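Local structure of plasmin and fibronectin-binding protein A (Streptococcus pneumoniae, 4MR0) at residues Lys187-Ile192 with Gly197-Asp202. The protein acts as a surface adhesin and invasin that binds human fibronectin, plasmin, plasminogen and serum albumin, this chain carrying its beta-helical part. Numbering follows the deposited sequence.
Sequences KNHPSI and GLFTDD. With MN (manganese (II) ion), chain F.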
ATOM      1  N   LYS A 187      -2.927 -27.129  -0.592  1.00 20.56           N
ATOM      2  CA  LYS A 187      -1.507 -27.162  -0.244  1.00 21.86           C
ATOM      3  C   LYS A 187      -0.616 -26.680  -1.393  1.00 20.36           C
ATOM      4  O   LYS A 187      -0.862 -27.014  -2.551  1.00 19.58           O
ATOM      5  CB  LYS A 187      -1.120 -28.598   0.124  1.00 24.93           C
ATOM      6  CG  LYS A 187       0.266 -28.754   0.701  1.00 28.56           C
ATOM      7  CD  LYS A 187       0.316 -28.227   2.120  1.00 30.24           C
ATOM      8  CE  LYS A 187       1.704 -28.383   2.703  1.00 34.14           C
ATOM      9  NZ  LYS A 187       1.750 -27.897   4.109  1.00 36.58           N
ATOM     10  N   ASN A 188       0.416 -25.896  -1.075  1.00 20.13           N
ATOM     11  CA  ASN A 188       1.352 -25.408  -2.095  1.00 20.18           C
ATOM     12  C   ASN A 188       0.577 -24.720  -3.217  1.00 19.89           C
ATOM     13  O   ASN A 188       0.937 -24.833  -4.396  1.00 19.12           O
ATOM     14  CB  ASN A 188       2.128 -26.600  -2.672  1.00 20.75           C
ATOM     15  CG  ASN A 188       3.319 -26.180  -3.518  1.00 24.18           C
ATOM     16  OD1 ASN A 188       3.674 -26.855  -4.488  1.00 23.68           O
ATOM     17  ND2 ASN A 188       3.956 -25.075  -3.144  1.00 23.02           N
ATOM     18  N   HIS A 189      -0.468 -23.986  -2.845  1.00 18.97           N
ATOM     19  CA  HIS A 189      -1.341 -23.342  -3.821  1.00 17.67           C
ATOM     20  C   HIS A 189      -1.856 -22.006  -3.279  1.00 19.51           C
ATOM     21  O   HIS A 189      -2.105 -21.862  -2.079  1.00 18.81           O
ATOM     22  CB  HIS A 189      -2.496 -24.318  -4.086  1.00 16.91           C
ATOM     23  CG  HIS A 189      -3.408 -23.939  -5.210  1.00 16.36           C
ATOM     24  ND1 HIS A 189      -4.270 -22.863  -5.146  1.00 15.74           N
ATOM     25  CD2 HIS A 189      -3.666 -24.558  -6.388  1.00 14.86           C
ATOM     26  CE1 HIS A 189      -5.023 -22.841  -6.232  1.00 14.96           C
ATOM     27  NE2 HIS A 189      -4.677 -23.858  -7.001  1.00 15.52           N
ATOM     28  N   PRO A 190      -2.015 -21.001  -4.157  1.00 19.51           N
ATOM     29  CA  PRO A 190      -2.509 -19.714  -3.663  1.00 19.14           C
ATOM     30  C   PRO A 190      -3.956 -19.794  -3.180  1.00 19.48           C
ATOM     31  O   PRO A 190      -4.715 -20.669  -3.596  1.00 19.54           O
ATOM     32  CB  PRO A 190      -2.339 -18.787  -4.866  1.00 19.63           C
ATOM     33  CG  PRO A 190      -2.432 -19.718  -6.044  1.00 21.53           C
ATOM     34  CD  PRO A 190      -1.642 -20.920  -5.581  1.00 19.14           C
ATOM     35  N   SER A 191      -4.322 -18.887  -2.281  1.00 17.74           N
ATOM     36  CA  SER A 191      -5.679 -18.831  -1.752  1.00 17.22           C
ATOM     37  C   SER A 191      -6.171 -17.413  -2.016  1.00 16.52           C
ATOM     38  O   SER A 191      -6.385 -16.625  -1.097  1.00 19.67           O
ATOM     39  CB  SER A 191      -5.682 -19.138  -0.251  1.00 17.51           C
ATOM     40  OG  SER A 191      -7.004 -19.181   0.267  1.00 17.99           O
ATOM     41  N   ILE A 192      -6.315 -17.098  -3.299  1.00 16.59           N
ATOM     42  CA  ILE A 192      -6.771 -15.792  -3.761  1.00 16.21           C
ATOM     43  C   ILE A 192      -8.046 -16.069  -4.546  1.00 16.93           C
ATOM     44  O   ILE A 192      -8.046 -16.884  -5.467  1.00 16.36           O
ATOM     45  CB  ILE A 192      -5.702 -15.148  -4.663  1.00 15.40           C
ATOM     46  CG1 ILE A 192      -4.400 -14.991  -3.861  1.00 16.88           C
ATOM     47  CG2 ILE A 192      -6.198 -13.805  -5.209  1.00 13.77           C
ATOM     48  CD1 ILE A 192      -3.198 -14.502  -4.681  1.00 18.56           C
ATOM     49  N   GLY A 197      -6.329 -14.174 -14.965  1.00 15.90           N
ATOM     50  CA  GLY A 197      -5.644 -15.106 -15.839  1.00 16.15           C
ATOM     51  C   GLY A 197      -5.765 -16.490 -15.237  1.00 16.66           C
ATOM     52  O   GLY A 197      -6.042 -16.624 -14.047  1.00 16.60           O
ATOM     53  N   LEU A 198      -5.546 -17.523 -16.043  1.00 17.80           N
ATOM     54  CA  LEU A 198      -5.670 -18.891 -15.557  1.00 18.99           C
ATOM     55  C   LEU A 198      -4.553 -19.361 -14.635  1.00 18.05           C
ATOM     56  O   LEU A 198      -3.401 -18.944 -14.751  1.00 15.41           O
ATOM     57  CB  LEU A 198      -5.770 -19.861 -16.738  1.00 23.37           C
ATOM     58  CG  LEU A 198      -7.002 -19.730 -17.641  1.00 25.82           C
ATOM     59  CD1 LEU A 198      -6.942 -20.799 -18.730  1.00 26.95           C
ATOM     60  CD2 LEU A 198      -8.274 -19.888 -16.810  1.00 27.36           C
ATOM     61  N   PHE A 199      -4.927 -20.234 -13.707  1.00 17.18           N
ATOM     62  CA  PHE A 199      -3.987 -20.842 -12.779  1.00 18.07           C
ATOM     63  C   PHE A 199      -4.555 -22.212 -12.421  1.00 17.75           C
ATOM     64  O   PHE A 199      -5.752 -22.348 -12.168  1.00 18.04           O
ATOM     65  CB  PHE A 199      -3.814 -19.999 -11.509  1.00 18.49           C
ATOM     66  CG  PHE A 199      -2.774 -20.550 -10.566  1.00 18.68           C
ATOM     67  CD1 PHE A 199      -3.083 -21.601  -9.701  1.00 17.28           C
ATOM     68  CD2 PHE A 199      -1.466 -20.071 -10.601  1.00 18.49           C
ATOM     69  CE1 PHE A 199      -2.106 -22.168  -8.886  1.00 17.56           C
ATOM     70  CE2 PHE A 199      -0.476 -20.633  -9.788  1.00 20.16           C
ATOM     71  CZ  PHE A 199      -0.796 -21.685  -8.931  1.00 19.70           C
ATOM     72  N   THR A 200      -3.697 -23.225 -12.422  1.00 17.42           N
ATOM     73  CA  THR A 200      -4.108 -24.585 -12.087  1.00 16.72           C
ATOM     74  C   THR A 200      -3.298 -25.050 -10.882  1.00 18.05           C
ATOM     75  O   THR A 200      -3.797 -25.088  -9.760  1.00 15.96           O
ATOM     76  CB  THR A 200      -3.866 -25.548 -13.271  1.00 18.22           C
ATOM     77  OG1 THR A 200      -2.529 -25.385 -13.764  1.00 17.11           O
ATOM     78  CG2 THR A 200      -4.848 -25.263 -14.396  1.00 17.19           C
ATOM     79  N   ASP A 201      -2.039 -25.396 -11.117  1.00 18.71           N
ATOM     80  CA  ASP A 201      -1.162 -25.834 -10.036  1.00 19.14           C
ATOM     81  C   ASP A 201       0.226 -25.264 -10.259  1.00 19.23           C
ATOM     82  O   ASP A 201       0.573 -24.871 -11.375  1.00 20.01           O
ATOM     83  CB  ASP A 201      -1.088 -27.362  -9.982  1.00 19.48           C
ATOM     84  CG  ASP A 201      -2.461 -28.010  -9.880  1.00 22.17           C
ATOM     85  OD1 ASP A 201      -3.078 -28.272 -10.936  1.00 22.99           O
ATOM     86  OD2 ASP A 201      -2.932 -28.238  -8.744  1.00 23.13           O
ATOM     87  N   ASP A 202       1.019 -25.204  -9.199  1.00 20.26           N
ATOM     88  CA  ASP A 202       2.371 -24.677  -9.316  1.00 21.69           C
ATOM     89  C   ASP A 202       3.160 -25.609 -10.234  1.00 21.26           C
ATOM     90  O   ASP A 202       3.059 -26.835 -10.126  1.00 22.35           O
ATOM     91  CB  ASP A 202       3.019 -24.590  -7.933  1.00 22.95           C
ATOM     92  CG  ASP A 202       4.363 -23.891  -7.963  1.00 25.37           C
ATOM     93  OD1 ASP A 202       4.530 -22.954  -8.775  1.00 27.15           O
ATOM     94  OD2 ASP A 202       5.246 -24.268  -7.164  1.00 26.05           O
TER
HETATM   95 MN    MN F 704      -5.769 -24.997  -8.713  1.00 19.46          MN
HETATM   96  O   HOH W   1       5.884 -26.683  -6.443  1.00 31.27           O
HETATM   97  O   HOH W   2       0.073 -26.061  -6.613  1.00 37.16           O
HETATM   98  O   HOH W   3      -6.566 -23.001  -9.744  1.00 19.24           O
HETATM   99  O   HOH W   4      -5.317 -27.136  -7.757  1.00 14.80           O
HETATM  100  O   HOH W   5      -6.747 -25.936 -10.531  1.00 21.67           O
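His-189 and Phe-199 both hold CG anti to the backbone N (chi1 -172° and -176°); their side chains run past one another in opposite senses, and the rings meet as a T-shaped stack. The edge of Phe-199 points at a face of the imidazole, with CE1 of Phe-199 3.6 Å from NE2 of His-189 and the planes at 84°. Histidine suits the spot because its two nitrogens do different work. ND1 of His-189 donates to O of Pro-190 (2.7 Å), meeting a carbonyl lone pair, with the acceptor in the imidazole plane; NE2 of His-189 binds manganese at 2.3 Å, and together the two bonds hold the ring's rotation. The metal also takes O of Thr-200 (2.2 Å), a backbone ligand, carboxylate OE2 of Glu-162 and three waters, one of which donates to O of Phe-199 and another to OD2 of Asp-201. The site thus ties together the loops before strand 191-192 and after strand 194-195, on the flank of a right-handed parallel beta-helix of the pectate lyase-like kind. Proline, a compact apolar ring, fits over a face of Phe-199: CG of Pro-190 makes a CH-pi contact 4.0 Å from the ring centroid, and CD of Pro-190 lies 3.5 Å from CZ of Phe-199. Asn-188 and Asp-202 are exposed, where water can bridge polar groups: one donates to OD1 of Asn-188 and OD2 of Asp-202, whose OD1 is held by Gln-205, and another links O of Asn-188 to N of Asp-202.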